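Local coordinates for peptidoglycan synthetase penicillin-binding protein 3 (Bifidobacterium adolescentis, PDB 4YE5) that probably binds penicillin and, as a member of the transpeptidase family, is thought to cross-link peptidoglycan during cell-wall synthesis, at residues A88-M101 against L106-K120. Residues are numbered along the deposited sequence; the frame is centred on the assembly and turned at random.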
loop_
_atom_site.group_PDB
_atom_site.type_symbol
_atom_site.label_atom_id
_atom_site.label_comp_id
_atom_site.label_asym_id
_atom_site.label_seq_id
_atom_site.Cartn_x
_atom_site.Cartn_y
_atom_site.Cartn_z
ATOM N N ALA A 88 33.321 -19.528 35.118
ATOM C CA ALA A 88 32.138 -18.681 35.327
ATOM C C ALA A 88 32.468 -17.502 36.209
ATOM O O ALA A 88 32.004 -16.376 35.970
ATOM C CB ALA A 88 30.996 -19.479 35.954
ATOM N N ALA A 89 33.276 -17.769 37.229
ATOM C CA ALA A 89 33.673 -16.736 38.166
ATOM C C ALA A 89 34.413 -15.624 37.422
ATOM O O ALA A 89 34.147 -14.452 37.650
ATOM C CB ALA A 89 34.524 -17.319 39.282
ATOM N N ALA A 90 35.319 -15.987 36.516
ATOM C CA ALA A 90 36.068 -14.975 35.763
ATOM C C ALA A 90 35.174 -14.175 34.810
ATOM O O ALA A 90 35.271 -12.942 34.741
ATOM C CB ALA A 90 37.234 -15.625 34.995
ATOM N N VAL A 91 34.299 -14.867 34.084
ATOM C CA VAL A 91 33.392 -14.189 33.175
ATOM C C VAL A 91 32.489 -13.242 33.955
ATOM O O VAL A 91 32.239 -12.106 33.521
ATOM C CB VAL A 91 32.508 -15.175 32.353
ATOM C CG1 VAL A 91 31.557 -14.397 31.405
ATOM C CG2 VAL A 91 33.374 -16.159 31.562
ATOM N N ALA A 92 32.006 -13.701 35.108
ATOM C CA ALA A 92 31.085 -12.896 35.912
ATOM C C ALA A 92 31.751 -11.605 36.396
ATOM O O ALA A 92 31.150 -10.540 36.343
ATOM C CB ALA A 92 30.523 -13.711 37.110
ATOM N N ARG A 93 32.999 -11.710 36.849
ATOM C CA ARG A 93 33.750 -10.547 37.332
ATOM C C ARG A 93 33.971 -9.510 36.246
ATOM O O ARG A 93 33.907 -8.302 36.493
ATOM C CB ARG A 93 35.110 -10.975 37.878
ATOM C CG ARG A 93 35.119 -11.170 39.355
ATOM C CD ARG A 93 36.464 -11.640 39.847
ATOM N NE ARG A 93 36.355 -12.097 41.227
ATOM C CZ ARG A 93 37.372 -12.533 41.956
ATOM N NH1 ARG A 93 38.608 -12.586 41.450
ATOM N NH2 ARG A 93 37.151 -12.914 43.195
ATOM N N LEU A 94 34.267 -9.983 35.044
ATOM C CA LEU A 94 34.464 -9.086 33.914
ATOM C C LEU A 94 33.158 -8.392 33.549
ATOM O O LEU A 94 33.129 -7.196 33.256
ATOM C CB LEU A 94 35.040 -9.862 32.716
ATOM C CG LEU A 94 36.500 -10.297 32.843
ATOM C CD1 LEU A 94 36.855 -11.379 31.824
ATOM C CD2 LEU A 94 37.444 -9.084 32.694
ATOM N N LEU A 95 32.067 -9.143 33.588
ATOM C CA LEU A 95 30.776 -8.650 33.114
ATOM C C LEU A 95 30.081 -7.743 34.111
ATOM O O LEU A 95 29.365 -6.821 33.714
ATOM C CB LEU A 95 29.820 -9.814 32.856
ATOM C CG LEU A 95 29.870 -10.548 31.535
ATOM C CD1 LEU A 95 28.848 -11.689 31.569
ATOM C CD2 LEU A 95 29.559 -9.561 30.440
ATOM N N ALA A 96 30.244 -8.053 35.392
ATOM C CA ALA A 96 29.459 -7.403 36.451
ATOM C C ALA A 96 29.400 -5.865 36.387
ATOM O O ALA A 96 28.302 -5.294 36.381
ATOM C CB ALA A 96 29.902 -7.898 37.845
ATOM N N PRO A 97 30.564 -5.185 36.311
ATOM C CA PRO A 97 30.492 -3.715 36.250
ATOM C C PRO A 97 29.890 -3.174 34.961
ATOM O O PRO A 97 29.349 -2.066 34.946
ATOM C CB PRO A 97 31.961 -3.284 36.350
ATOM C CG PRO A 97 32.742 -4.469 35.923
ATOM C CD PRO A 97 31.961 -5.659 36.383
ATOM N N VAL A 98 29.990 -3.933 33.877
ATOM C CA VAL A 98 29.445 -3.451 32.617
ATOM C C VAL A 98 27.930 -3.551 32.610
ATOM O O VAL A 98 27.240 -2.648 32.136
ATOM C CB VAL A 98 30.044 -4.224 31.409
ATOM C CG1 VAL A 98 29.545 -3.632 30.117
ATOM C CG2 VAL A 98 31.582 -4.181 31.466
ATOM N N LEU A 99 27.407 -4.648 33.143
ATOM C CA LEU A 99 25.960 -4.871 33.165
ATOM C C LEU A 99 25.284 -4.245 34.397
ATOM O O LEU A 99 24.057 -4.224 34.493
ATOM C CB LEU A 99 25.645 -6.372 33.097
ATOM C CG LEU A 99 25.990 -7.103 31.789
ATOM C CD1 LEU A 99 25.839 -8.606 31.962
ATOM C CD2 LEU A 99 25.133 -6.617 30.618
ATOM N N GLY A 100 26.087 -3.726 35.320
ATOM C CA GLY A 100 25.572 -3.200 36.575
ATOM C C GLY A 100 24.867 -4.283 37.362
ATOM O O GLY A 100 23.784 -4.077 37.893
HETATM N N MSE A 101 25.480 -5.458 37.418
HETATM C CA MSE A 101 24.867 -6.589 38.098
HETATM C C MSE A 101 25.832 -7.174 39.106
HETATM O O MSE A 101 27.034 -6.870 39.092
HETATM C CB MSE A 101 24.451 -7.665 37.089
HETATM C CG MSE A 101 23.262 -7.263 36.210
HETATM SE SE MSE A 101 22.798 -8.647 34.900
HETATM C CE MSE A 101 22.268 -10.054 36.139
ATOM N N LEU A 106 25.675 -13.394 38.517
ATOM C CA LEU A 106 26.114 -13.727 37.170
ATOM C C LEU A 106 26.856 -15.068 37.174
ATOM O O LEU A 106 26.665 -15.901 36.291
ATOM C CB LEU A 106 27.018 -12.627 36.605
ATOM C CG LEU A 106 26.343 -11.333 36.162
ATOM C CD1 LEU A 106 27.387 -10.299 35.770
ATOM C CD2 LEU A 106 25.410 -11.614 34.998
ATOM N N GLY A 107 27.704 -15.265 38.171
ATOM C CA GLY A 107 28.475 -16.493 38.279
ATOM C C GLY A 107 27.590 -17.719 38.403
ATOM O O GLY A 107 27.911 -18.789 37.866
ATOM N N ALA A 108 26.477 -17.564 39.117
ATOM C CA ALA A 108 25.507 -18.643 39.283
ATOM C C ALA A 108 24.782 -18.951 37.973
ATOM O O ALA A 108 24.591 -20.115 37.613
ATOM C CB ALA A 108 24.500 -18.296 40.396
ATOM N N LYS A 109 24.364 -17.913 37.261
ATOM C CA LYS A 109 23.734 -18.130 35.967
ATOM C C LYS A 109 24.673 -18.832 34.980
ATOM O O LYS A 109 24.226 -19.604 34.116
ATOM C CB LYS A 109 23.236 -16.817 35.370
ATOM C CG LYS A 109 22.001 -16.264 36.037
ATOM C CD LYS A 109 21.602 -14.950 35.403
ATOM C CE LYS A 109 20.340 -14.397 36.037
ATOM N NZ LYS A 109 20.049 -13.035 35.528
ATOM N N LEU A 110 25.972 -18.571 35.104
ATOM C CA LEU A 110 26.937 -19.132 34.154
ATOM C C LEU A 110 27.451 -20.494 34.614
ATOM O O LEU A 110 28.237 -21.151 33.920
ATOM C CB LEU A 110 28.099 -18.155 33.941
ATOM C CG LEU A 110 27.720 -16.889 33.158
ATOM C CD1 LEU A 110 28.830 -15.843 33.246
ATOM C CD2 LEU A 110 27.409 -17.231 31.701
ATOM N N SER A 111 27.004 -20.907 35.795
ATOM C CA SER A 111 27.437 -22.167 36.382
ATOM C C SER A 111 26.414 -23.277 36.156
ATOM O O SER A 111 26.600 -24.398 36.628
ATOM C CB SER A 111 27.704 -21.998 37.874
ATOM O OG SER A 111 28.959 -21.374 38.102
ATOM N N ILE A 112 25.341 -22.968 35.432
ATOM C CA ILE A 112 24.359 -23.994 35.073
ATOM C C ILE A 112 24.828 -24.837 33.889
ATOM O O ILE A 112 25.930 -24.655 33.371
ATOM C CB ILE A 112 22.984 -23.403 34.731
ATOM C CG1 ILE A 112 23.027 -22.680 33.381
ATOM C CG2 ILE A 112 22.499 -22.479 35.841
ATOM C CD1 ILE A 112 21.659 -22.283 32.871
ATOM N N SER A 113 23.981 -25.766 33.464
ATOM C CA SER A 113 24.321 -26.648 32.362
ATOM C C SER A 113 23.737 -26.097 31.072
ATOM O O SER A 113 22.768 -25.338 31.089
ATOM C CB SER A 113 23.783 -28.059 32.622
ATOM O OG SER A 113 22.365 -28.068 32.552
ATOM N N GLY A 114 24.319 -26.482 29.947
ATOM C CA GLY A 114 23.801 -26.036 28.668
ATOM C C GLY A 114 24.658 -24.956 28.035
ATOM O O GLY A 114 25.693 -24.561 28.572
ATOM N N GLN A 115 24.207 -24.468 26.889
ATOM C CA GLN A 115 24.974 -23.516 26.108
ATOM C C GLN A 115 24.268 -22.182 26.025
ATOM O O GLN A 115 24.629 -21.338 25.212
ATOM C CB GLN A 115 25.198 -24.064 24.699
ATOM C CG GLN A 115 25.953 -25.382 24.676
ATOM C CD GLN A 115 26.787 -25.544 23.424
ATOM O OE1 GLN A 115 28.000 -25.326 23.439
ATOM N NE2 GLN A 115 26.138 -25.915 22.325
ATOM N N TYR A 116 23.260 -21.986 26.871
ATOM C CA TYR A 116 22.399 -20.815 26.747
ATOM C C TYR A 116 21.840 -20.332 28.087
ATOM O O TYR A 116 21.322 -21.124 28.877
ATOM C CB TYR A 116 21.249 -21.134 25.799
ATOM C CG TYR A 116 20.283 -19.993 25.593
ATOM C CD1 TYR A 116 19.184 -19.821 26.433
ATOM C CD2 TYR A 116 20.458 -19.101 24.557
ATOM C CE1 TYR A 116 18.294 -18.781 26.244
ATOM C CE2 TYR A 116 19.566 -18.051 24.356
ATOM C CZ TYR A 116 18.493 -17.899 25.206
ATOM O OH TYR A 116 17.613 -16.861 25.009
ATOM N N VAL A 117 21.945 -19.028 28.332
ATOM C CA VAL A 117 21.326 -18.398 29.503
ATOM C C VAL A 117 21.176 -16.896 29.245
ATOM O O VAL A 117 22.086 -16.260 28.724
ATOM C CB VAL A 117 22.100 -18.692 30.835
ATOM C CG1 VAL A 117 23.448 -17.961 30.899
ATOM C CG2 VAL A 117 21.254 -18.322 32.047
ATOM N N VAL A 118 20.012 -16.336 29.560
ATOM C CA VAL A 118 19.837 -14.891 29.470
ATOM C C VAL A 118 20.532 -14.241 30.652
ATOM O O VAL A 118 20.330 -14.653 31.794
ATOM C CB VAL A 118 18.352 -14.469 29.481
ATOM C CG1 VAL A 118 18.247 -12.947 29.528
ATOM C CG2 VAL A 118 17.648 -15.011 28.267
ATOM N N LEU A 119 21.365 -13.240 30.385
ATOM C CA LEU A 119 22.072 -12.548 31.458
ATOM C C LEU A 119 21.402 -11.219 31.757
ATOM O O LEU A 119 21.323 -10.800 32.914
ATOM C CB LEU A 119 23.538 -12.316 31.093
ATOM C CG LEU A 119 24.360 -13.582 30.860
ATOM C CD1 LEU A 119 25.740 -13.207 30.318
ATOM C CD2 LEU A 119 24.469 -14.392 32.149
ATOM N N LYS A 120 20.942 -10.547 30.707
ATOM C CA LYS A 120 20.224 -9.287 30.865
ATOM C C LYS A 120 19.439 -8.934 29.614
ATOM O O LYS A 120 19.938 -9.084 28.493
ATOM C CB LYS A 120 21.178 -8.146 31.218
ATOM C CG LYS A 120 20.455 -6.916 31.738
ATOM C CD LYS A 120 21.412 -5.845 32.203
ATOM C CE LYS A 120 20.633 -4.631 32.706
ATOM N NZ LYS A 120 21.536 -3.556 33.196
HETATM O O HOH W 1 21.274 -4.378 36.070
#
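A92 and G107 are the closest CA pair, 5.0 Å apart, where the helix running through 88-99 meets the short helix ending at 109. A92 CB lies 3.4 Å from G107 N, over the backbone of the second helix. Beyond the turn, strand 117-120 runs at 44° to helix 88-99, with the axes 10.6 Å apart.

L106 is the knob of a knobs-into-holes contact, seated among A92, L95, A96 and L99. Its branches divide the work: CD1 presses on the helix backbone, 3.6 Å from A96 CA, while CD2 turns to the selenomethionine M101. The M101 chain bends at its last torsion (chi3 64°), which brings CE to 3.7 Å from L106 CD2; the two side chains cross at about a right angle. M101 SE also meets the strand, 3.3 Å from L119 O. One turn on from L106, L110 reaches V91 with CD1, and its CB packs on A88 CB. L119 brings the strand into the same apolar layer, its CD1 3.7 Å from L95 CD1, again crosswise.

The polar link is at the helix end. K120, fully extended, slides past L99 in the opposite direction and donates from NZ to L99 O (2.9 Å), tilted 25° from the carbonyl plane. A water accepts from the same NZ and donates to G100 O, so the lysine holds L99 O directly and G100 O, where phi is positive, through the water.

L119 and K120 both face I52 in a classic beta bulge. Within the PBP dimerisation-domain family region, two consecutive packed helices thus lead into strand 117-123, an edge strand of the three-stranded antiparallel sheet with 50-54 and 140-144.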